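Local coordinates for protein aminoglycoside-O-phosphotransferase VIII (Streptomyces rimosus, PDB 4H05) that phosphorylates aminoglycoside antibiotics at the 3'-hydroxyl using ATP, a modification that probably gives resistance to them, at residues L123-W128 / L184-H188; L116-R121 / F246-R252. All blocks are in the same frame, centred on the assembly; numbering follows the deposited sequence.

Interaction 1 (L123-W128 / L184-H188); sequences LHALDW and LAVCH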
loop_
_atom_site.group_PDB
_atom_site.type_symbol
_atom_site.label_atom_id
_atom_site.label_comp_id
_atom_site.label_asym_id
_atom_site.label_seq_id
_atom_site.Cartn_x
_atom_site.Cartn_y
_atom_site.Cartn_z
ATOM N N LEU A 123 -13.488 -1.511 -1.460
ATOM C CA LEU A 123 -12.656 -2.453 -0.716
ATOM C C LEU A 123 -13.425 -2.795 0.584
ATOM O O LEU A 123 -13.684 -3.965 0.919
ATOM C CB LEU A 123 -11.347 -1.747 -0.397
ATOM C CG LEU A 123 -9.928 -2.251 -0.510
ATOM C CD1 LEU A 123 -9.695 -3.248 -1.651
ATOM C CD2 LEU A 123 -9.012 -1.000 -0.554
ATOM N N HIS A 124 -13.880 -1.770 1.300
ATOM C CA HIS A 124 -14.540 -2.041 2.586
ATOM C C HIS A 124 -15.912 -2.579 2.462
ATOM O O HIS A 124 -16.453 -2.893 3.460
ATOM C CB HIS A 124 -14.476 -0.882 3.575
ATOM C CG HIS A 124 -13.077 -0.340 3.776
ATOM N ND1 HIS A 124 -12.837 0.883 4.272
ATOM C CD2 HIS A 124 -11.859 -0.870 3.457
ATOM C CE1 HIS A 124 -11.509 1.113 4.286
ATOM N NE2 HIS A 124 -10.903 0.048 3.794
ATOM N N ALA A 125 -16.454 -2.730 1.236
ATOM C CA ALA A 125 -17.778 -3.349 1.023
ATOM C C ALA A 125 -17.659 -4.804 0.883
ATOM O O ALA A 125 -18.655 -5.462 0.894
ATOM C CB ALA A 125 -18.459 -2.826 -0.222
ATOM N N LEU A 126 -16.454 -5.321 0.627
ATOM C CA LEU A 126 -16.286 -6.765 0.568
ATOM C C LEU A 126 -16.688 -7.358 1.912
ATOM O O LEU A 126 -16.524 -6.749 2.919
ATOM C CB LEU A 126 -14.828 -7.127 0.269
ATOM C CG LEU A 126 -14.483 -6.886 -1.160
ATOM C CD1 LEU A 126 -12.986 -6.802 -1.386
ATOM C CD2 LEU A 126 -15.145 -7.986 -1.960
ATOM N N ASP A 127 -17.196 -8.570 1.929
ATOM C CA ASP A 127 -17.487 -9.226 3.176
ATOM C C ASP A 127 -16.138 -9.850 3.642
ATOM O O ASP A 127 -15.609 -10.733 3.018
ATOM C CB ASP A 127 -18.597 -10.269 2.906
ATOM C CG ASP A 127 -18.929 -11.140 4.133
ATOM O OD1 ASP A 127 -19.878 -11.937 4.032
ATOM O OD2 ASP A 127 -18.250 -11.049 5.184
ATOM N N TRP A 128 -15.549 -9.349 4.713
ATOM C CA TRP A 128 -14.272 -9.893 5.197
ATOM C C TRP A 128 -14.248 -11.332 5.491
ATOM O O TRP A 128 -13.167 -11.922 5.451
ATOM C CB TRP A 128 -13.753 -9.167 6.405
ATOM C CG TRP A 128 -14.638 -9.216 7.612
ATOM C CD1 TRP A 128 -15.643 -8.295 7.979
ATOM C CD2 TRP A 128 -14.669 -10.255 8.622
ATOM N NE1 TRP A 128 -16.226 -8.655 9.159
ATOM C CE2 TRP A 128 -15.680 -9.822 9.619
ATOM C CE3 TRP A 128 -13.953 -11.437 8.844
ATOM C CZ2 TRP A 128 -15.995 -10.592 10.719
ATOM C CZ3 TRP A 128 -14.236 -12.176 10.019
ATOM C CH2 TRP A 128 -15.249 -11.771 10.920
ATOM N N LEU A 184 -13.972 -4.644 11.483
ATOM C CA LEU A 184 -13.267 -5.292 10.401
ATOM C C LEU A 184 -13.841 -4.956 9.047
ATOM O O LEU A 184 -15.044 -4.932 8.867
ATOM C CB LEU A 184 -13.316 -6.815 10.560
ATOM C CG LEU A 184 -12.518 -7.443 11.689
ATOM C CD1 LEU A 184 -12.815 -8.936 11.878
ATOM C CD2 LEU A 184 -11.041 -7.158 11.601
ATOM N N ALA A 185 -12.952 -4.779 8.085
ATOM C CA ALA A 185 -13.263 -4.771 6.661
ATOM C C ALA A 185 -12.030 -5.328 5.914
ATOM O O ALA A 185 -10.942 -5.479 6.462
ATOM C CB ALA A 185 -13.540 -3.345 6.194
ATOM N N VAL A 186 -12.196 -5.630 4.642
ATOM C CA VAL A 186 -11.036 -5.960 3.806
ATOM C C VAL A 186 -10.313 -4.715 3.468
ATOM O O VAL A 186 -10.862 -3.862 2.687
ATOM C CB VAL A 186 -11.440 -6.684 2.520
ATOM C CG1 VAL A 186 -10.178 -6.955 1.611
ATOM C CG2 VAL A 186 -12.219 -7.959 2.892
ATOM N N CYS A 187 -9.095 -4.616 4.052
ATOM C CA CYS A 187 -8.187 -3.458 3.914
ATOM C C CYS A 187 -7.015 -3.682 2.945
ATOM O O CYS A 187 -6.589 -4.829 2.732
ATOM C CB CYS A 187 -7.689 -3.019 5.285
ATOM S SG CYS A 187 -9.015 -2.348 6.375
ATOM N N HIS A 188 -6.587 -2.605 2.266
ATOM C CA HIS A 188 -5.359 -2.622 1.532
ATOM C C HIS A 188 -4.157 -2.659 2.464
ATOM O O HIS A 188 -3.253 -3.439 2.307
ATOM C CB HIS A 188 -5.326 -1.368 0.748
ATOM C CG HIS A 188 -4.100 -1.234 -0.132
ATOM N ND1 HIS A 188 -2.940 -0.663 0.297
ATOM C CD2 HIS A 188 -3.902 -1.598 -1.418
ATOM C CE1 HIS A 188 -2.093 -0.669 -0.660
ATOM N NE2 HIS A 188 -2.656 -1.243 -1.731
HETATM O O HOH W 1 -14.623 -5.035 3.745
#
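Trp128 and Val186 pack where the C-terminal part of helix 109-124 and the residues that follow meet strand 184-187, which leads toward the probable catalytic loop, as in the protein-kinase-like fold of this family. The apolar part has two centres. Val186 CG2 touches both Trp128 CA, 3.6 Å away, and Leu126 CB. Leu184 lays its CD1 methyl over one face of the indole, 3.6 Å from the centroid of the six-membered ring and only 7° off its normal, a CH-pi contact; chi1 of 61°, which sets Trp128 CG between its own N and C, turns that face to the strand.

No direct hydrogen bond joins the segments. Instead a water accepts from Val186 N at 2.7 Å and donates to Leu126 O, also at 2.7 Å, and to Leu123 O, bridging strand and turn.

The His124 ring is held by Tyr250 OH at ND1 and Asp222 OD2 at NE2. Asp222 OD2 also accepts from His188 N, and His188 ND1 bonds the backbone N of Asp190, the predicted proton acceptor, so the contact adjoins the probable active site. At the edge of the His124 imidazole, CD2 lies 3.2 Å from Val186 O, in the ring plane.

Interaction 2 (L116-R121 / F246-R252); sequences LAGLAR and FLREYGR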
loop_
_atom_site.group_PDB
_atom_site.type_symbol
_atom_site.label_atom_id
_atom_site.label_comp_id
_atom_site.label_asym_id
_atom_site.label_seq_id
_atom_site.Cartn_x
_atom_site.Cartn_y
_atom_site.Cartn_z
ATOM N N LEU A 116 -10.556 8.273 -4.488
ATOM C CA LEU A 116 -9.851 7.530 -3.440
ATOM C C LEU A 116 -10.848 6.974 -2.432
ATOM O O LEU A 116 -10.872 5.763 -2.163
ATOM C CB LEU A 116 -8.776 8.339 -2.775
ATOM C CG LEU A 116 -7.457 8.479 -3.545
ATOM C CD1 LEU A 116 -6.584 9.451 -2.800
ATOM C CD2 LEU A 116 -6.643 7.194 -3.703
ATOM N N ALA A 117 -11.726 7.817 -1.946
ATOM C CA ALA A 117 -12.784 7.400 -1.054
ATOM C C ALA A 117 -13.649 6.285 -1.649
ATOM O O ALA A 117 -14.061 5.353 -0.938
ATOM C CB ALA A 117 -13.641 8.614 -0.687
ATOM N N GLY A 118 -13.955 6.386 -2.940
ATOM C CA GLY A 118 -14.788 5.395 -3.616
ATOM C C GLY A 118 -14.126 4.037 -3.677
ATOM O O GLY A 118 -14.747 2.987 -3.609
ATOM N N LEU A 119 -12.817 4.062 -3.799
ATOM C CA LEU A 119 -12.051 2.832 -3.880
ATOM C C LEU A 119 -11.993 2.218 -2.483
ATOM O O LEU A 119 -12.168 1.014 -2.331
ATOM C CB LEU A 119 -10.643 3.139 -4.424
ATOM C CG LEU A 119 -9.737 1.916 -4.319
ATOM C CD1 LEU A 119 -10.242 0.868 -5.303
ATOM C CD2 LEU A 119 -8.297 2.279 -4.577
ATOM N N ALA A 120 -11.768 3.068 -1.485
ATOM C CA ALA A 120 -11.855 2.687 -0.037
ATOM C C ALA A 120 -13.196 1.998 0.310
ATOM O O ALA A 120 -13.226 0.945 0.919
ATOM C CB ALA A 120 -11.561 3.903 0.862
ATOM N N ARG A 121 -14.269 2.501 -0.260
ATOM C CA ARG A 121 -15.624 2.051 -0.009
ATOM C C ARG A 121 -15.901 0.700 -0.692
ATOM O O ARG A 121 -16.569 -0.174 -0.170
ATOM C CB ARG A 121 -16.460 3.260 -0.427
ATOM C CG ARG A 121 -17.961 3.333 -0.728
ATOM C CD ARG A 121 -18.351 4.838 -0.552
ATOM N NE ARG A 121 -19.252 5.507 -1.496
ATOM C CZ ARG A 121 -20.493 5.115 -1.799
ATOM N NH1 ARG A 121 -21.010 3.975 -1.349
ATOM N NH2 ARG A 121 -21.197 5.842 -2.625
ATOM N N PHE A 246 -12.813 13.539 0.646
ATOM C CA PHE A 246 -12.690 12.111 0.923
ATOM C C PHE A 246 -13.650 11.679 2.028
ATOM O O PHE A 246 -14.361 10.690 1.887
ATOM C CB PHE A 246 -11.285 11.775 1.345
ATOM C CG PHE A 246 -11.093 10.321 1.625
ATOM C CD1 PHE A 246 -11.400 9.812 2.859
ATOM C CD2 PHE A 246 -10.612 9.481 0.652
ATOM C CE1 PHE A 246 -11.225 8.481 3.129
ATOM C CE2 PHE A 246 -10.407 8.135 0.923
ATOM C CZ PHE A 246 -10.737 7.635 2.158
ATOM N N LEU A 247 -13.771 12.460 3.096
ATOM C CA LEU A 247 -14.630 12.016 4.206
ATOM C C LEU A 247 -16.116 12.090 3.906
ATOM O O LEU A 247 -16.867 11.212 4.326
ATOM C CB LEU A 247 -14.330 12.758 5.505
ATOM C CG LEU A 247 -13.203 12.264 6.441
ATOM C CD1 LEU A 247 -13.367 13.019 7.767
ATOM C CD2 LEU A 247 -13.278 10.779 6.666
ATOM N N ARG A 248 -16.554 13.101 3.169
ATOM C CA ARG A 248 -17.988 13.166 2.701
ATOM C C ARG A 248 -18.341 11.971 1.831
ATOM O O ARG A 248 -19.327 11.323 2.070
ATOM C CB ARG A 248 -18.185 14.462 1.886
ATOM C CG ARG A 248 -19.616 14.738 1.309
ATOM C CD ARG A 248 -19.677 16.155 0.693
ATOM N NE ARG A 248 -18.827 17.053 1.499
ATOM C CZ ARG A 248 -17.697 17.655 1.113
ATOM N NH1 ARG A 248 -17.241 17.586 -0.137
ATOM N NH2 ARG A 248 -17.032 18.402 1.998
ATOM N N GLU A 249 -17.509 11.683 0.817
ATOM C CA GLU A 249 -17.703 10.503 -0.040
ATOM C C GLU A 249 -17.610 9.191 0.732
ATOM O O GLU A 249 -18.483 8.330 0.629
ATOM C CB GLU A 249 -16.720 10.517 -1.226
ATOM C CG GLU A 249 -16.724 9.263 -2.131
ATOM C CD GLU A 249 -18.079 8.967 -2.774
ATOM O OE1 GLU A 249 -18.821 9.983 -2.905
ATOM O OE2 GLU A 249 -18.394 7.739 -3.086
ATOM N N TYR A 250 -16.590 9.014 1.566
ATOM C CA TYR A 250 -16.543 7.740 2.286
ATOM C C TYR A 250 -17.769 7.565 3.145
ATOM O O TYR A 250 -18.371 6.498 3.179
ATOM C CB TYR A 250 -15.310 7.651 3.156
ATOM C CG TYR A 250 -15.151 6.268 3.712
ATOM C CD1 TYR A 250 -14.547 5.278 2.987
ATOM C CD2 TYR A 250 -15.668 5.944 4.948
ATOM C CE1 TYR A 250 -14.352 4.010 3.523
ATOM C CE2 TYR A 250 -15.494 4.675 5.493
ATOM C CZ TYR A 250 -14.819 3.711 4.783
ATOM O OH TYR A 250 -14.721 2.465 5.321
ATOM N N GLY A 251 -18.175 8.623 3.847
ATOM C CA GLY A 251 -19.441 8.582 4.604
ATOM C C GLY A 251 -20.726 8.135 3.888
ATOM O O GLY A 251 -21.669 7.718 4.524
ATOM N N ARG A 252 -20.773 8.133 2.567
ATOM C CA ARG A 252 -22.026 7.718 1.883
ATOM C C ARG A 252 -22.723 6.318 2.094
ATOM O O ARG A 252 -23.814 6.327 2.644
ATOM C CB ARG A 252 -21.958 8.071 0.418
ATOM C CG ARG A 252 -21.976 9.592 0.157
ATOM C CD ARG A 252 -21.822 9.921 -1.347
ATOM N NE ARG A 252 -22.527 8.946 -2.212
ATOM C CZ ARG A 252 -22.287 8.719 -3.511
ATOM N NH1 ARG A 252 -21.350 9.398 -4.178
ATOM N NH2 ARG A 252 -23.000 7.785 -4.156
#
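Ala117 sits against Phe246 and Glu249 where helices 109-124 and 240-251 run side by side in the same general direction. Their short axes approach to 8.3 Å and cross at -32°. The small Ala117 lies at the closest backbone approach, its CA 5.0 Å from Tyr250 CA.

The tight part is apolar. Ala117 CB stands over one face of the Phe246 ring, 3.8 Å from its centroid, in a CH-pi contact offset toward the rim, and is 3.5 Å from Glu249 CG. With CG anti to the backbone N (chi1 -179°), Phe246 reaches across to the other helix, and its CZ also meets Ala120 CB at 4.0 Å. The same Ala120 methyl lies at the edge of the Tyr250 ring, 3.9 Å from CE1. Beyond its bond with His124, Tyr250 OH is also hydrogen-bonded to Arg219 NH1.

The looser side is polar and lies toward exposed Arg252. Arg121 NE donates to Glu249 OE2 over 2.9 Å, almost straight at 170°. The oxygen lies near the guanidinium plane, but the nitrogen stands above the carboxylate plane; Arg121 NH2 adds a weak bond to the same oxygen. Arg252 NH1 makes a weak bond to Glu249 OE1, completing a salt-bridge network in which the carboxylate probably offsets part of the positive charge of the two arginines. Arg252 is poorly ordered, so its exact placement relative to Arg121 is uncertain.

Helix 220-230 also packs on Phe246 through Leu223, Val226, Leu227 and Leu230. On the first helix, Leu116 and Leu119 reach Val196 of strand 196-198, and Leu119 also touches strand 205-208.

From the N terminus, helix 109-124 supplies 116-121 to interaction 2 and then, further along, the chain gives 123-128 to interaction 1. It next passes through helices 137-150 and 167-177 before strand 184-187 closes the shorter loop, with 55 residues between the segments. It continues through strands 196-198, 205-208 and 215-218 and helix 220-230, and helix 240-251 closes the longer loop, with 124 residues between. Interaction 1 therefore lies wholly within the span of interaction 2, without crossing it. Their centres are about 13 Å apart, and a hydroxyl of interaction 2 meets an imidazole of interaction 1. Together they tie one helix to a strand and to a later helix.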